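Local coordinates for protein hepatocyte growth factor-regulated tyrosine kinase substrate (Drosophila melanogaster, PDB 1DVP) that acts in endosome membrane invagination and multivesicular body formation, binds ubiquitin, and promotes degradation of active tyrosine kinase receptors, at residues Leu19-Pro24 with Ser59-Leu64; Val102-Leu107 with Thr139-Arg144. One frame throughout, in Å; residues are numbered along the deposited sequence.

Overall arrangement
Both contacts belong to the VHS domain, the N-terminal helical superhelix of this protein. Contact 1 comes first along the chain and closes before contact 2 opens. It joins the turn leading into helix 23-34 to helix 56-72. Contact 2 joins helix 100-116 to the extended segment after helix 125-135. Their centres lie about 17 Å apart. Helices 56-72 and 100-116 pack directly on each other and connect the two: S59 OG is 3.4 Å from V102 CG1, and C60 SG is 3.8 Å from K105 CB. Neither contact touches the zinc sites. Both lie on the VHS side of the tandem: at contact 1 W23 also touches the FYVE part, and contact 2 holds the chain leaving for it.

Contact 1. Residues Leu19-Pro24 with Ser59-Leu64; sequences LEPDWP and SCYSLL
The turn that starts helix 23-34 of the VHS domain lies against helix 56-72, with P21, E20 and W23 meeting Y61 and L64. Y61 extends to the backbone before the helix. Its hydroxyl, Y61 OH, comes to 3.3 Å from L19 C. Y61 OH is also 3.1 Å from E20 N, but the angle is too poor for a hydrogen bond. A weak hydrogen bond links this OH to the carbonyl oxygen of R18. On the ring, Y61 CE1 lies 3.9 Å from P21 N and 4.3 Å from P21 CG. An alanine at Y61 would probably leave the L19-P21 backbone without this ring contact and R18 O without its weak partner.

VHS domains are superhelices of packed helices. Here helix 56-72 packs on the turn before helix 23-34 and on its first turn. D22 is the N-cap of helix 23-34. About one turn after Y61, L64 meets both P21 and W23. L64 CG is anti to the backbone N, chi1 179°, and from there the two methyls branch toward the proline and the indole. L64 CD2 meets P21, 3.4 Å from P21 CB, which is tight for two carbons, and also reaches W23 CZ2. L64 CD1 lies 3.9 Å from W23 CH2, on the benzo part of the indole. P21 CB also sits over one face of the W23 ring, 3.2 Å above its plane and toward the rim. The indole further touches P199, K200 and E204 of the FYVE part of the chain.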
ATOM      1  N   LEU A  19      24.512  -5.772  17.212  1.00 34.89           N
ATOM      2  CA  LEU A  19      25.368  -5.014  16.297  1.00 34.46           C
ATOM      3  C   LEU A  19      24.571  -3.935  15.581  1.00 34.17           C
ATOM      4  O   LEU A  19      25.120  -3.026  14.935  1.00 34.43           O
ATOM      5  CB  LEU A  19      26.048  -5.978  15.311  1.00 34.59           C
ATOM      6  CG  LEU A  19      27.116  -6.825  16.041  1.00 34.81           C
ATOM      7  CD1 LEU A  19      27.734  -7.851  15.104  1.00 34.66           C
ATOM      8  CD2 LEU A  19      28.227  -5.906  16.606  1.00 34.75           C
ATOM      9  N   GLU A  20      23.259  -4.008  15.750  1.00 33.56           N
ATOM     10  CA  GLU A  20      22.354  -3.039  15.173  1.00 32.69           C
ATOM     11  C   GLU A  20      21.213  -2.999  16.164  1.00 31.60           C
ATOM     12  O   GLU A  20      20.996  -3.971  16.910  1.00 31.38           O
ATOM     13  CB  GLU A  20      21.850  -3.535  13.844  1.00 33.63           C
ATOM     14  CG  GLU A  20      21.327  -4.903  13.996  1.00 35.09           C
ATOM     15  CD  GLU A  20      22.134  -5.878  13.222  1.00 35.95           C
ATOM     16  OE1 GLU A  20      22.094  -7.109  13.554  1.00 36.71           O
ATOM     17  OE2 GLU A  20      22.803  -5.408  12.265  1.00 36.62           O
ATOM     18  N   PRO A  21      20.451  -1.888  16.179  1.00 30.53           N
ATOM     19  CA  PRO A  21      19.343  -1.819  17.137  1.00 29.62           C
ATOM     20  C   PRO A  21      18.385  -3.015  17.054  1.00 28.69           C
ATOM     21  O   PRO A  21      18.169  -3.594  16.009  1.00 28.11           O
ATOM     22  CB  PRO A  21      18.640  -0.499  16.795  1.00 29.71           C
ATOM     23  CG  PRO A  21      19.640   0.282  15.949  1.00 30.07           C
ATOM     24  CD  PRO A  21      20.363  -0.807  15.179  1.00 30.52           C
ATOM     25  N   ASP A  22      17.835  -3.357  18.197  1.00 27.89           N
ATOM     26  CA  ASP A  22      16.858  -4.396  18.330  1.00 26.98           C
ATOM     27  C   ASP A  22      15.489  -3.661  18.325  1.00 26.56           C
ATOM     28  O   ASP A  22      14.871  -3.401  19.372  1.00 26.22           O
ATOM     29  CB  ASP A  22      17.122  -5.125  19.653  1.00 27.25           C
ATOM     30  CG  ASP A  22      16.080  -6.170  19.942  1.00 27.56           C
ATOM     31  OD1 ASP A  22      15.126  -6.286  19.127  1.00 27.83           O
ATOM     32  OD2 ASP A  22      16.192  -6.858  20.988  1.00 27.85           O
ATOM     33  N   TRP A  23      15.050  -3.289  17.131  1.00 25.66           N
ATOM     34  CA  TRP A  23      13.789  -2.570  16.949  1.00 25.05           C
ATOM     35  C   TRP A  23      12.567  -3.297  17.520  1.00 24.46           C
ATOM     36  O   TRP A  23      11.700  -2.678  18.126  1.00 24.23           O
ATOM     37  CB  TRP A  23      13.604  -2.231  15.473  1.00 25.23           C
ATOM     38  CG  TRP A  23      14.544  -1.129  15.131  1.00 26.07           C
ATOM     39  CD1 TRP A  23      15.731  -1.203  14.403  1.00 26.13           C
ATOM     40  CD2 TRP A  23      14.477   0.196  15.639  1.00 26.13           C
ATOM     41  NE1 TRP A  23      16.395   0.004  14.457  1.00 25.92           N
ATOM     42  CE2 TRP A  23      15.648   0.881  15.200  1.00 25.96           C
ATOM     43  CE3 TRP A  23      13.538   0.883  16.427  1.00 26.25           C
ATOM     44  CZ2 TRP A  23      15.896   2.209  15.528  1.00 26.28           C
ATOM     45  CZ3 TRP A  23      13.799   2.230  16.753  1.00 26.33           C
ATOM     46  CH2 TRP A  23      14.968   2.860  16.301  1.00 26.37           C
ATOM     47  N   PRO A  24      12.482  -4.607  17.330  1.00 23.59           N
ATOM     48  CA  PRO A  24      11.333  -5.338  17.883  1.00 23.40           C
ATOM     49  C   PRO A  24      11.175  -5.113  19.399  1.00 23.16           C
ATOM     50  O   PRO A  24      10.063  -4.880  19.866  1.00 23.37           O
ATOM     51  CB  PRO A  24      11.650  -6.807  17.536  1.00 23.57           C
ATOM     52  CG  PRO A  24      12.365  -6.661  16.190  1.00 23.39           C
ATOM     53  CD  PRO A  24      13.315  -5.479  16.481  1.00 23.37           C
ATOM     54  N   SER A  59      25.295   1.836  26.576  1.00 35.62           N
ATOM     55  CA  SER A  59      24.986   3.208  26.958  1.00 35.22           C
ATOM     56  C   SER A  59      24.378   3.989  25.798  1.00 34.83           C
ATOM     57  O   SER A  59      23.408   4.717  25.970  1.00 34.75           O
ATOM     58  CB  SER A  59      26.248   3.906  27.460  1.00 35.41           C
ATOM     59  OG  SER A  59      26.047   5.293  27.591  1.00 35.94           O
ATOM     60  N   CYS A  60      24.928   3.826  24.607  1.00 34.41           N
ATOM     61  CA  CYS A  60      24.395   4.556  23.487  1.00 33.93           C
ATOM     62  C   CYS A  60      23.053   3.996  23.036  1.00 33.28           C
ATOM     63  O   CYS A  60      22.202   4.750  22.572  1.00 32.99           O
ATOM     64  CB  CYS A  60      25.376   4.556  22.316  1.00 34.69           C
ATOM     65  SG  CYS A  60      25.000   5.896  21.174  1.00 36.09           S
ATOM     66  N   TYR A  61      22.887   2.680  23.149  1.00 32.28           N
ATOM     67  CA  TYR A  61      21.641   2.034  22.790  1.00 31.34           C
ATOM     68  C   TYR A  61      20.505   2.540  23.694  1.00 30.87           C
ATOM     69  O   TYR A  61      19.399   2.797  23.197  1.00 30.65           O
ATOM     70  CB  TYR A  61      21.754   0.497  22.900  1.00 31.18           C
ATOM     71  CG  TYR A  61      22.277  -0.202  21.655  1.00 30.91           C
ATOM     72  CD1 TYR A  61      21.951   0.253  20.371  1.00 31.06           C
ATOM     73  CD2 TYR A  61      23.067  -1.336  21.763  1.00 31.04           C
ATOM     74  CE1 TYR A  61      22.410  -0.404  19.226  1.00 30.76           C
ATOM     75  CE2 TYR A  61      23.537  -2.013  20.644  1.00 30.89           C
ATOM     76  CZ  TYR A  61      23.217  -1.548  19.373  1.00 31.27           C
ATOM     77  OH  TYR A  61      23.756  -2.198  18.266  1.00 31.35           O
ATOM     78  N   SER A  62      20.780   2.705  24.995  1.00 30.08           N
ATOM     79  CA  SER A  62      19.753   3.178  25.916  1.00 29.43           C
ATOM     80  C   SER A  62      19.311   4.581  25.493  1.00 28.83           C
ATOM     81  O   SER A  62      18.178   4.942  25.719  1.00 28.42           O
ATOM     82  CB  SER A  62      20.223   3.161  27.399  1.00 29.36           C
ATOM     83  OG  SER A  62      20.996   4.300  27.753  1.00 30.38           O
ATOM     84  N   LEU A  63      20.197   5.350  24.853  1.00 28.31           N
ATOM     85  CA  LEU A  63      19.836   6.678  24.361  1.00 27.86           C
ATOM     86  C   LEU A  63      18.852   6.535  23.194  1.00 27.69           C
ATOM     87  O   LEU A  63      17.960   7.365  23.016  1.00 27.02           O
ATOM     88  CB  LEU A  63      21.083   7.466  23.909  1.00 28.04           C
ATOM     89  CG  LEU A  63      21.982   7.876  25.082  1.00 28.20           C
ATOM     90  CD1 LEU A  63      23.202   8.632  24.599  1.00 28.22           C
ATOM     91  CD2 LEU A  63      21.168   8.752  26.050  1.00 28.31           C
ATOM     92  N   LEU A  64      19.047   5.491  22.385  1.00 27.21           N
ATOM     93  CA  LEU A  64      18.160   5.201  21.269  1.00 27.09           C
ATOM     94  C   LEU A  64      16.780   4.817  21.858  1.00 26.91           C
ATOM     95  O   LEU A  64      15.738   5.246  21.355  1.00 27.04           O
ATOM     96  CB  LEU A  64      18.733   4.037  20.447  1.00 27.24           C
ATOM     97  CG  LEU A  64      17.875   3.617  19.253  1.00 27.46           C
ATOM     98  CD1 LEU A  64      17.610   4.813  18.314  1.00 27.56           C
ATOM     99  CD2 LEU A  64      18.557   2.493  18.510  1.00 27.36           C
TER

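Contact 2. Residues Val102-Leu107 with Thr139-Arg144; sequences VRQKML and TFPELR
L107 of helix 100-116 packs against F140 and P141, in the extended segment that follows helix 125-135. This joins the late part of the VHS superhelix to the chain that leaves it for the FYVE zinc finger. The segment 139-144 has no regular helix or strand, and no hydrogen bond crosses between it and residues 102-107 of the helix.

The CH-pi contact is between L107 and F140. L107 CG sits over one face of the F140 phenyl ring, 4.1 Å from the ring centroid and 20° off the normal. It is displaced toward the rim on the CE2 side. The two side chains cross at about a right angle. F140 has chi1 -81°, which places CG beside its backbone N; the contacts around it locate the rest of the ring. The ring also touches M130, L133 and K134 of helix 125-135 and Q111 of helix 100-116. It is therefore held between two helices, not by L107 alone.

Apolar contacts extend this patch. L107 CD1 lies 3.8 Å from both F140 CE2 and F140 CZ. L107 CB lies 4.1 Å from P141 CD. The proline, next in sequence to F140, thus continues the cover over the same leucine. L107 also touches L94 of helix 84-96, so its contacts are not confined to the outgoing segment.

Backbone oxygens are also approached. P141 CG lies 4.0 Å from Q104 O, about one turn before L107. L107 CD2 lies 4.0 Å from T139 O, in the residue before the phenylalanine. L107 O lies 3.1 Å from both F140 CD2 and F140 CE2.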
ATOM      1  N   VAL A 102      28.676   8.352  22.883  1.00 48.13           N
ATOM      2  CA  VAL A 102      27.573   8.594  23.800  1.00 47.34           C
ATOM      3  C   VAL A 102      27.277  10.091  23.893  1.00 46.79           C
ATOM      4  O   VAL A 102      26.111  10.509  23.889  1.00 46.60           O
ATOM      5  CB  VAL A 102      27.902   8.087  25.216  1.00 47.46           C
ATOM      6  CG1 VAL A 102      26.723   8.340  26.136  1.00 47.37           C
ATOM      7  CG2 VAL A 102      28.247   6.610  25.184  1.00 47.34           C
ATOM      8  N   ARG A 103      28.343  10.891  24.001  1.00 46.04           N
ATOM      9  CA  ARG A 103      28.227  12.342  24.104  1.00 45.21           C
ATOM     10  C   ARG A 103      27.624  12.976  22.834  1.00 44.62           C
ATOM     11  O   ARG A 103      26.803  13.909  22.923  1.00 44.27           O
ATOM     12  CB  ARG A 103      29.602  12.958  24.395  1.00 45.21           C
ATOM     13  CG  ARG A 103      29.673  14.433  24.060  1.00 45.24           C
ATOM     14  CD  ARG A 103      31.046  15.020  24.398  1.00 45.46           C
ATOM     15  NE  ARG A 103      31.448  14.634  25.744  1.00 45.59           N
ATOM     16  CZ  ARG A 103      32.330  13.679  26.022  1.00 45.53           C
ATOM     17  NH1 ARG A 103      32.926  13.003  25.046  1.00 45.40           N
ATOM     18  NH2 ARG A 103      32.597  13.387  27.287  1.00 45.48           N
ATOM     19  N   GLN A 104      28.041  12.468  21.674  1.00 43.85           N
ATOM     20  CA  GLN A 104      27.542  12.939  20.386  1.00 43.26           C
ATOM     21  C   GLN A 104      26.047  12.646  20.235  1.00 42.73           C
ATOM     22  O   GLN A 104      25.279  13.492  19.769  1.00 42.49           O
ATOM     23  CB  GLN A 104      28.295  12.279  19.227  1.00 43.46           C
ATOM     24  CG  GLN A 104      29.655  12.907  18.929  1.00 44.06           C
ATOM     25  CD  GLN A 104      29.642  14.409  19.145  1.00 44.29           C
ATOM     26  OE1 GLN A 104      29.991  14.874  20.214  1.00 44.81           O
ATOM     27  NE2 GLN A 104      29.213  15.164  18.142  1.00 44.47           N
ATOM     28  N   LYS A 105      25.639  11.455  20.650  1.00 42.06           N
ATOM     29  CA  LYS A 105      24.241  11.073  20.526  1.00 41.56           C
ATOM     30  C   LYS A 105      23.373  11.931  21.427  1.00 41.35           C
ATOM     31  O   LYS A 105      22.271  12.324  21.047  1.00 41.15           O
ATOM     32  CB  LYS A 105      24.060   9.579  20.852  1.00 41.19           C
ATOM     33  CG  LYS A 105      22.619   9.071  20.710  1.00 40.66           C
ATOM     34  CD  LYS A 105      22.078   9.199  19.279  1.00 39.89           C
ATOM     35  CE  LYS A 105      20.577   8.843  19.241  1.00 39.71           C
ATOM     36  NZ  LYS A 105      20.041   8.793  17.850  1.00 38.92           N
ATOM     37  N   MET A 106      23.873  12.244  22.615  1.00 41.52           N
ATOM     38  CA  MET A 106      23.100  13.061  23.548  1.00 41.46           C
ATOM     39  C   MET A 106      22.964  14.497  23.036  1.00 40.89           C
ATOM     40  O   MET A 106      21.909  15.129  23.192  1.00 40.99           O
ATOM     41  CB  MET A 106      23.751  13.058  24.927  1.00 42.46           C
ATOM     42  CG  MET A 106      22.915  13.684  26.039  1.00 43.60           C
ATOM     43  SD  MET A 106      21.358  12.776  26.455  1.00 45.50           S
ATOM     44  CE  MET A 106      20.219  13.712  25.504  1.00 44.46           C
ATOM     45  N   LEU A 107      24.035  15.004  22.428  1.00 40.16           N
ATOM     46  CA  LEU A 107      24.060  16.354  21.889  1.00 39.39           C
ATOM     47  C   LEU A 107      23.034  16.448  20.772  1.00 38.85           C
ATOM     48  O   LEU A 107      22.291  17.415  20.680  1.00 38.77           O
ATOM     49  CB  LEU A 107      25.465  16.697  21.374  1.00 39.24           C
ATOM     50  CG  LEU A 107      26.234  17.792  22.158  1.00 38.95           C
ATOM     51  CD1 LEU A 107      25.622  18.045  23.540  1.00 38.75           C
ATOM     52  CD2 LEU A 107      27.711  17.384  22.263  1.00 38.97           C
ATOM     53  N   THR A 139      30.014  21.768  20.436  1.00 61.77           N
ATOM     54  CA  THR A 139      29.603  21.885  19.033  1.00 61.88           C
ATOM     55  C   THR A 139      28.477  20.864  18.789  1.00 61.95           C
ATOM     56  O   THR A 139      28.601  19.705  19.193  1.00 61.94           O
ATOM     57  CB  THR A 139      30.775  21.549  18.057  1.00 61.97           C
ATOM     58  OG1 THR A 139      31.832  22.512  18.196  1.00 61.97           O
ATOM     59  CG2 THR A 139      30.281  21.555  16.612  1.00 61.94           C
ATOM     60  N   PHE A 140      27.389  21.277  18.138  1.00 61.97           N
ATOM     61  CA  PHE A 140      26.279  20.358  17.891  1.00 62.06           C
ATOM     62  C   PHE A 140      26.300  19.764  16.497  1.00 62.29           C
ATOM     63  O   PHE A 140      26.750  20.408  15.556  1.00 62.29           O
ATOM     64  CB  PHE A 140      24.924  21.039  18.139  1.00 61.74           C
ATOM     65  CG  PHE A 140      24.540  21.103  19.590  1.00 61.49           C
ATOM     66  CD1 PHE A 140      25.103  22.059  20.437  1.00 61.41           C
ATOM     67  CD2 PHE A 140      23.655  20.180  20.123  1.00 61.31           C
ATOM     68  CE1 PHE A 140      24.789  22.090  21.789  1.00 61.28           C
ATOM     69  CE2 PHE A 140      23.336  20.202  21.475  1.00 61.36           C
ATOM     70  CZ  PHE A 140      23.906  21.162  22.313  1.00 61.35           C
ATOM     71  N   PRO A 141      25.797  18.523  16.350  1.00 62.55           N
ATOM     72  CA  PRO A 141      25.747  17.806  15.069  1.00 62.77           C
ATOM     73  C   PRO A 141      24.936  18.564  14.037  1.00 63.03           C
ATOM     74  O   PRO A 141      24.325  19.595  14.336  1.00 63.08           O
ATOM     75  CB  PRO A 141      25.090  16.477  15.432  1.00 62.69           C
ATOM     76  CG  PRO A 141      25.451  16.304  16.912  1.00 62.68           C
ATOM     77  CD  PRO A 141      25.246  17.693  17.440  1.00 62.63           C
ATOM     78  N   GLU A 142      24.924  18.046  12.820  1.00 63.27           N
ATOM     79  CA  GLU A 142      24.177  18.684  11.754  1.00 63.62           C
ATOM     80  C   GLU A 142      22.689  18.446  11.931  1.00 63.89           C
ATOM     81  O   GLU A 142      22.246  17.325  12.204  1.00 63.92           O
ATOM     82  CB  GLU A 142      24.639  18.154  10.401  1.00 63.57           C
ATOM     83  CG  GLU A 142      25.841  18.898   9.864  1.00 63.68           C
ATOM     84  CD  GLU A 142      25.443  20.086   9.011  1.00 63.76           C
ATOM     85  OE1 GLU A 142      25.370  19.911   7.763  1.00 63.81           O
ATOM     86  OE2 GLU A 142      25.195  21.174   9.597  1.00 63.63           O
ATOM     87  N   LEU A 143      21.921  19.514  11.764  1.00 64.20           N
ATOM     88  CA  LEU A 143      20.484  19.439  11.907  1.00 64.50           C
ATOM     89  C   LEU A 143      19.866  18.695  10.739  1.00 64.77           C
ATOM     90  O   LEU A 143      20.322  18.805   9.605  1.00 64.78           O
ATOM     91  CB  LEU A 143      19.900  20.848  12.003  1.00 64.44           C
ATOM     92  CG  LEU A 143      18.648  21.017  12.868  1.00 64.46           C
ATOM     93  CD1 LEU A 143      17.479  20.340  12.215  1.00 64.53           C
ATOM     94  CD2 LEU A 143      18.883  20.443  14.245  1.00 64.46           C
ATOM     95  N   ARG A 144      18.820  17.931  11.029  1.00 65.09           N
ATOM     96  CA  ARG A 144      18.131  17.169  10.004  1.00 65.38           C
ATOM     97  C   ARG A 144      16.671  17.625   9.835  1.00 65.53           C
ATOM     98  O   ARG A 144      16.130  17.599   8.724  1.00 65.51           O
ATOM     99  CB  ARG A 144      18.180  15.682  10.355  1.00 65.48           C
ATOM    100  CG  ARG A 144      18.329  14.790   9.152  1.00 65.71           C
ATOM    101  CD  ARG A 144      17.234  15.052   8.119  1.00 66.04           C
ATOM    102  NE  ARG A 144      16.096  14.145   8.259  1.00 66.32           N
ATOM    103  CZ  ARG A 144      14.990  14.221   7.520  1.00 66.50           C
ATOM    104  NH1 ARG A 144      14.875  15.172   6.595  1.00 66.62           N
ATOM    105  NH2 ARG A 144      14.005  13.340   7.688  1.00 66.55           N
TER